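Local coordinates for pyoverdine biosynthesis protein PvcA (PDB 3E59) that converts the amino group of L-tyrosine into an isonitrile, taking the carbon from C2 of ribulose 5-phosphate, on the way to paerucumarin, at residues 252-257 with 264-269; 67-72 with 128-133. All blocks are in the same frame, centred on the assembly; numbering follows the deposited sequence.

In the fold
Contact 1 lies within the parallel five-stranded sheet, in which strand 60-64 lies between strands 108-112 and 252-255, and contact 2 just beyond the end of strand 60-64. Contact 1 pairs strand 252-255 with the outermost strand 265-267. Along the chain contact 2 closes before contact 1 opens, and strand 60-64 connects them, since it bonds to 252-255 and then runs into the loop. Their centres are 21 Å apart, yet their nearest atoms come to about 6 Å without touching. A phosphate ion is bound by side chains of contact 1, among them those of residues at the end of strand 252-255, while in contact 2 the loop leaving strand 60-64 packs on helix 127-144.

Contact 1 (252-257 with 264-269); sequences IRLSIH and LKFGIH. With PO4 (phosphate ion), chain E.
R253 and K265 run side by side from neighbouring parallel strands, R253 CG 3.9 Å from K265 CG, and both end at one phosphate ion. R253 has CG anti to its backbone N (chi1 -179°) and bends at chi2; K265 CG lies over one face of the R253 guanidinium, whose edge meets the phosphate. R253 NH1 gives phosphate O3 an almost straight bond (172°) and also binds L254 O within its own strand. R253 NH2 and K265 NZ share phosphate O4, at 2.8 and 2.9 Å. S255 OG, anti to its own N (chi1 -173°), donates to phosphate O3 at 2.6 Å and accepts from H257 N, an ST turn that suits a small hydroxyl residue. H257 ND1 reaches phosphate O1 in the plane of its ring, and Q259 adds a further bond. Between the strands, F266 N bonds R253 O, and I268 N bonds S255 O at 3.0 Å. L254 and F266 pack on the other face, L254 CD2 4.1 Å from F266 CD1; G267 lets H257 O approach its CA to 3.3 Å. With R253 NH2 only 4.4 Å from K265 NZ, the anion probably offsets their repulsion. The ion is probably from the crystallisation liquor, but the site is consistent with binding a substrate phosphate.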
loop_
_atom_site.group_PDB
_atom_site.type_symbol
_atom_site.label_atom_id
_atom_site.label_comp_id
_atom_site.label_asym_id
_atom_site.label_seq_id
_atom_site.Cartn_x
_atom_site.Cartn_y
_atom_site.Cartn_z
ATOM N N ILE A 252 -5.776 -10.379 -9.348
ATOM C CA ILE A 252 -5.181 -9.179 -9.913
ATOM C C ILE A 252 -4.382 -8.543 -8.795
ATOM O O ILE A 252 -4.899 -8.314 -7.700
ATOM C CB ILE A 252 -6.250 -8.180 -10.469
ATOM C CG1 ILE A 252 -7.302 -8.886 -11.350
ATOM C CG2 ILE A 252 -5.587 -6.994 -11.190
ATOM C CD1 ILE A 252 -6.750 -9.776 -12.434
ATOM N N ARG A 253 -3.111 -8.287 -9.076
ATOM C CA ARG A 253 -2.176 -7.800 -8.087
ATOM C C ARG A 253 -2.129 -6.251 -8.034
ATOM O O ARG A 253 -1.530 -5.593 -8.907
ATOM C CB ARG A 253 -0.798 -8.408 -8.386
ATOM C CG ARG A 253 0.332 -8.022 -7.427
ATOM C CD ARG A 253 0.094 -8.428 -5.947
ATOM N NE ARG A 253 1.395 -8.516 -5.281
ATOM C CZ ARG A 253 2.106 -7.458 -4.908
ATOM N NH1 ARG A 253 1.627 -6.237 -5.102
ATOM N NH2 ARG A 253 3.296 -7.617 -4.357
ATOM N N LEU A 254 -2.769 -5.676 -7.016
ATOM C CA LEU A 254 -2.689 -4.234 -6.799
ATOM C C LEU A 254 -1.489 -3.898 -5.932
ATOM O O LEU A 254 -0.896 -4.778 -5.311
ATOM C CB LEU A 254 -3.965 -3.678 -6.176
ATOM C CG LEU A 254 -5.315 -3.930 -6.858
ATOM C CD1 LEU A 254 -6.410 -3.460 -5.929
ATOM C CD2 LEU A 254 -5.431 -3.246 -8.233
ATOM N N SER A 255 -1.138 -2.613 -5.901
ATOM C CA SER A 255 0.032 -2.128 -5.165
ATOM C C SER A 255 -0.237 -0.695 -4.745
ATOM O O SER A 255 -1.097 -0.032 -5.322
ATOM C CB SER A 255 1.277 -2.196 -6.054
ATOM O OG SER A 255 2.460 -1.897 -5.334
ATOM N N ILE A 256 0.477 -0.232 -3.723
ATOM C CA ILE A 256 0.444 1.180 -3.345
ATOM C C ILE A 256 1.725 1.906 -3.736
ATOM O O ILE A 256 1.961 3.052 -3.305
ATOM C CB ILE A 256 0.057 1.417 -1.827
ATOM C CG1 ILE A 256 0.787 0.463 -0.875
ATOM C CG2 ILE A 256 -1.427 1.252 -1.656
ATOM C CD1 ILE A 256 2.230 0.813 -0.637
ATOM N N HIS A 257 2.549 1.220 -4.542
ATOM C CA HIS A 257 3.670 1.829 -5.253
ATOM C C HIS A 257 3.371 1.939 -6.740
ATOM O O HIS A 257 2.689 1.081 -7.288
ATOM C CB HIS A 257 4.943 1.000 -5.124
ATOM C CG HIS A 257 5.307 0.664 -3.726
ATOM N ND1 HIS A 257 5.657 -0.612 -3.344
ATOM C CD2 HIS A 257 5.379 1.432 -2.611
ATOM C CE1 HIS A 257 5.934 -0.615 -2.051
ATOM N NE2 HIS A 257 5.778 0.614 -1.586
ATOM N N LEU A 264 3.077 -7.380 -13.403
ATOM C CA LEU A 264 1.826 -7.969 -12.898
ATOM C C LEU A 264 1.200 -7.032 -11.870
ATOM O O LEU A 264 -0.024 -6.969 -11.702
ATOM C CB LEU A 264 2.112 -9.321 -12.249
ATOM C CG LEU A 264 2.383 -10.534 -13.138
ATOM C CD1 LEU A 264 2.955 -11.694 -12.315
ATOM C CD2 LEU A 264 1.105 -10.957 -13.844
ATOM N N LYS A 265 2.064 -6.288 -11.193
ATOM C CA LYS A 265 1.635 -5.364 -10.163
ATOM C C LYS A 265 1.069 -4.095 -10.793
ATOM O O LYS A 265 1.614 -3.567 -11.783
ATOM C CB LYS A 265 2.786 -5.046 -9.213
ATOM C CG LYS A 265 3.534 -6.263 -8.651
ATOM C CD LYS A 265 4.645 -5.773 -7.761
ATOM C CE LYS A 265 5.739 -6.773 -7.588
ATOM N NZ LYS A 265 6.753 -6.220 -6.630
ATOM N N PHE A 266 -0.038 -3.624 -10.219
ATOM C CA PHE A 266 -0.738 -2.444 -10.710
ATOM C C PHE A 266 -0.903 -1.423 -9.576
ATOM O O PHE A 266 -1.674 -1.649 -8.644
ATOM C CB PHE A 266 -2.102 -2.851 -11.262
ATOM C CG PHE A 266 -2.891 -1.703 -11.859
ATOM C CD1 PHE A 266 -3.609 -0.827 -11.041
ATOM C CD2 PHE A 266 -2.931 -1.516 -13.242
ATOM C CE1 PHE A 266 -4.345 0.223 -11.579
ATOM C CE2 PHE A 266 -3.662 -0.474 -13.795
ATOM C CZ PHE A 266 -4.369 0.403 -12.963
ATOM N N GLY A 267 -0.187 -0.305 -9.654
ATOM C CA GLY A 267 -0.280 0.734 -8.610
ATOM C C GLY A 267 -1.594 1.493 -8.668
ATOM O O GLY A 267 -2.039 1.905 -9.739
ATOM N N ILE A 268 -2.225 1.679 -7.515
ATOM C CA ILE A 268 -3.556 2.295 -7.467
ATOM C C ILE A 268 -3.666 3.334 -6.347
ATOM O O ILE A 268 -3.156 3.133 -5.231
ATOM C CB ILE A 268 -4.689 1.207 -7.353
ATOM C CG1 ILE A 268 -6.075 1.824 -7.570
ATOM C CG2 ILE A 268 -4.610 0.441 -6.012
ATOM C CD1 ILE A 268 -7.121 0.832 -8.042
ATOM N N HIS A 269 -4.327 4.448 -6.665
ATOM C CA HIS A 269 -4.604 5.502 -5.702
ATOM C C HIS A 269 -5.905 5.226 -4.971
ATOM O O HIS A 269 -6.800 4.554 -5.499
ATOM C CB HIS A 269 -4.649 6.870 -6.379
ATOM C CG HIS A 269 -3.296 7.455 -6.661
ATOM N ND1 HIS A 269 -2.476 7.950 -5.668
ATOM C CD2 HIS A 269 -2.644 7.675 -7.829
ATOM C CE1 HIS A 269 -1.368 8.429 -6.207
ATOM N NE2 HIS A 269 -1.452 8.287 -7.518
HETATM P P PO4 E . 4.935 -4.239 -3.826
HETATM O O1 PO4 E . 5.760 -3.241 -4.600
HETATM O O2 PO4 E . 5.263 -4.077 -2.352
HETATM O O3 PO4 E . 3.438 -3.980 -4.102
HETATM O O4 PO4 E . 5.314 -5.642 -4.219
HETATM O O HOH W 1 -2.111 -8.702 -11.891
#

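Contact 2 (67-72 with 128-133); sequences FPAKSP and AHISAY
Y133 lays the face of its ring beneath A69, whose CA sits over the ring centre at 3.6 Å from the centroid, 10° off the normal: a CH-pi contact. An alanine suits this place because its small side chain lets the backbone settle onto the ring, and its CB still meets I130 CG1 at 4.4 Å. Around the ring the loop bends closely: F67 O comes to Y133 CE1 at its edge, 3.4 Å away, and P68 O is 3.6 Å from Y133 CD1. Y133 OH reaches the edge of the F67 ring at CD2, 3.8 Å away, while K70 crosses the tyrosine at about a right angle, its CD 4.0 Å from Y133 CE2. The contact packs an irregular loop, entered from a strand of the parallel sheet, on helix 127-144; Y133 CG stands anti to its backbone N (chi1 -173°), and the ring beyond it meets the loop. E86 of helix 84-103 holds both polar ends: it accepts a hydrogen bond from Y133 OH at OE2 and forms a salt bridge through OE1 with K70 NZ, whose chain bends at chi2 and chi4. Farther out, F67 O is bonded by S114 OG, and the F67 ring meets that of W281 with planes at about 45°.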
loop_
_atom_site.group_PDB
_atom_site.type_symbol
_atom_site.label_atom_id
_atom_site.label_comp_id
_atom_site.label_asym_id
_atom_site.label_seq_id
_atom_site.Cartn_x
_atom_site.Cartn_y
_atom_site.Cartn_z
ATOM N N PHE A 67 -1.534 -1.091 4.161
ATOM C CA PHE A 67 -2.052 -0.846 5.511
ATOM C C PHE A 67 -1.289 -1.617 6.602
ATOM O O PHE A 67 -1.889 -2.412 7.346
ATOM C CB PHE A 67 -3.556 -1.147 5.588
ATOM C CG PHE A 67 -4.416 -0.282 4.699
ATOM C CD1 PHE A 67 -4.795 -0.725 3.412
ATOM C CD2 PHE A 67 -4.901 0.943 5.158
ATOM C CE1 PHE A 67 -5.621 0.062 2.597
ATOM C CE2 PHE A 67 -5.711 1.739 4.352
ATOM C CZ PHE A 67 -6.080 1.297 3.072
ATOM N N PRO A 68 0.037 -1.400 6.695
ATOM C CA PRO A 68 0.835 -2.125 7.695
ATOM C C PRO A 68 0.670 -1.595 9.121
ATOM O O PRO A 68 0.465 -2.369 10.054
ATOM C CB PRO A 68 2.282 -1.906 7.214
ATOM C CG PRO A 68 2.257 -0.605 6.513
ATOM C CD PRO A 68 0.875 -0.521 5.857
ATOM N N ALA A 69 0.805 -0.281 9.272
ATOM C CA ALA A 69 0.759 0.404 10.554
ATOM C C ALA A 69 1.080 1.824 10.212
ATOM O O ALA A 69 1.648 2.091 9.152
ATOM C CB ALA A 69 1.813 -0.139 11.526
ATOM N N LYS A 70 0.714 2.740 11.101
ATOM C CA LYS A 70 1.074 4.140 10.931
ATOM C C LYS A 70 2.601 4.311 11.024
ATOM O O LYS A 70 3.281 3.551 11.729
ATOM C CB LYS A 70 0.360 4.979 11.993
ATOM C CG LYS A 70 -0.453 6.162 11.454
ATOM C CD LYS A 70 -1.723 5.749 10.762
ATOM C CE LYS A 70 -2.704 6.912 10.667
ATOM N NZ LYS A 70 -3.028 7.349 9.282
ATOM N N SER A 71 3.145 5.287 10.294
ATOM C CA SER A 71 4.543 5.697 10.495
ATOM C C SER A 71 4.820 5.951 11.986
ATOM O O SER A 71 3.973 6.532 12.681
ATOM C CB SER A 71 4.839 6.958 9.681
ATOM O OG SER A 71 5.955 7.670 10.196
ATOM N N PRO A 72 6.009 5.529 12.485
ATOM C CA PRO A 72 6.318 5.734 13.907
ATOM C C PRO A 72 6.673 7.180 14.229
ATOM O O PRO A 72 6.845 7.525 15.390
ATOM C CB PRO A 72 7.534 4.831 14.134
ATOM C CG PRO A 72 8.211 4.780 12.783
ATOM C CD PRO A 72 7.108 4.847 11.767
ATOM N N ALA A 128 2.960 -5.173 19.112
ATOM C CA ALA A 128 1.749 -4.730 19.804
ATOM C C ALA A 128 1.076 -3.611 19.036
ATOM O O ALA A 128 -0.143 -3.582 18.925
ATOM C CB ALA A 128 2.068 -4.273 21.226
ATOM N N HIS A 129 1.876 -2.685 18.512
ATOM C CA HIS A 129 1.345 -1.592 17.701
ATOM C C HIS A 129 0.695 -2.129 16.428
ATOM O O HIS A 129 -0.405 -1.697 16.055
ATOM C CB HIS A 129 2.439 -0.579 17.357
ATOM C CG HIS A 129 2.737 0.390 18.459
ATOM N ND1 HIS A 129 2.002 1.539 18.656
ATOM C CD2 HIS A 129 3.690 0.384 19.421
ATOM C CE1 HIS A 129 2.492 2.203 19.686
ATOM N NE2 HIS A 129 3.518 1.524 20.168
ATOM N N ILE A 130 1.379 -3.077 15.776
ATOM C CA ILE A 130 0.868 -3.720 14.561
ATOM C C ILE A 130 -0.466 -4.436 14.831
ATOM O O ILE A 130 -1.432 -4.259 14.081
ATOM C CB ILE A 130 1.924 -4.678 13.924
ATOM C CG1 ILE A 130 3.131 -3.881 13.421
ATOM C CG2 ILE A 130 1.330 -5.502 12.768
ATOM C CD1 ILE A 130 4.347 -4.709 13.342
ATOM N N SER A 131 -0.517 -5.229 15.899
ATOM C CA SER A 131 -1.750 -5.917 16.284
ATOM C C SER A 131 -2.904 -4.955 16.564
ATOM O O SER A 131 -4.030 -5.232 16.182
ATOM C CB SER A 131 -1.516 -6.833 17.486
ATOM O OG SER A 131 -0.939 -8.057 17.074
ATOM N N ALA A 132 -2.619 -3.838 17.235
ATOM C CA ALA A 132 -3.633 -2.813 17.514
ATOM C C ALA A 132 -4.142 -2.142 16.224
ATOM O O ALA A 132 -5.348 -1.892 16.070
ATOM C CB ALA A 132 -3.086 -1.779 18.477
ATOM N N TYR A 133 -3.221 -1.861 15.304
ATOM C CA TYR A 133 -3.576 -1.289 14.006
ATOM C C TYR A 133 -4.425 -2.251 13.172
ATOM O O TYR A 133 -5.406 -1.827 12.543
ATOM C CB TYR A 133 -2.321 -0.867 13.238
ATOM C CG TYR A 133 -2.588 -0.111 11.951
ATOM C CD1 TYR A 133 -2.706 -0.788 10.732
ATOM C CD2 TYR A 133 -2.708 1.285 11.949
ATOM C CE1 TYR A 133 -2.940 -0.100 9.541
ATOM C CE2 TYR A 133 -2.948 1.987 10.764
ATOM C CZ TYR A 133 -3.066 1.284 9.568
ATOM O OH TYR A 133 -3.286 1.966 8.398
#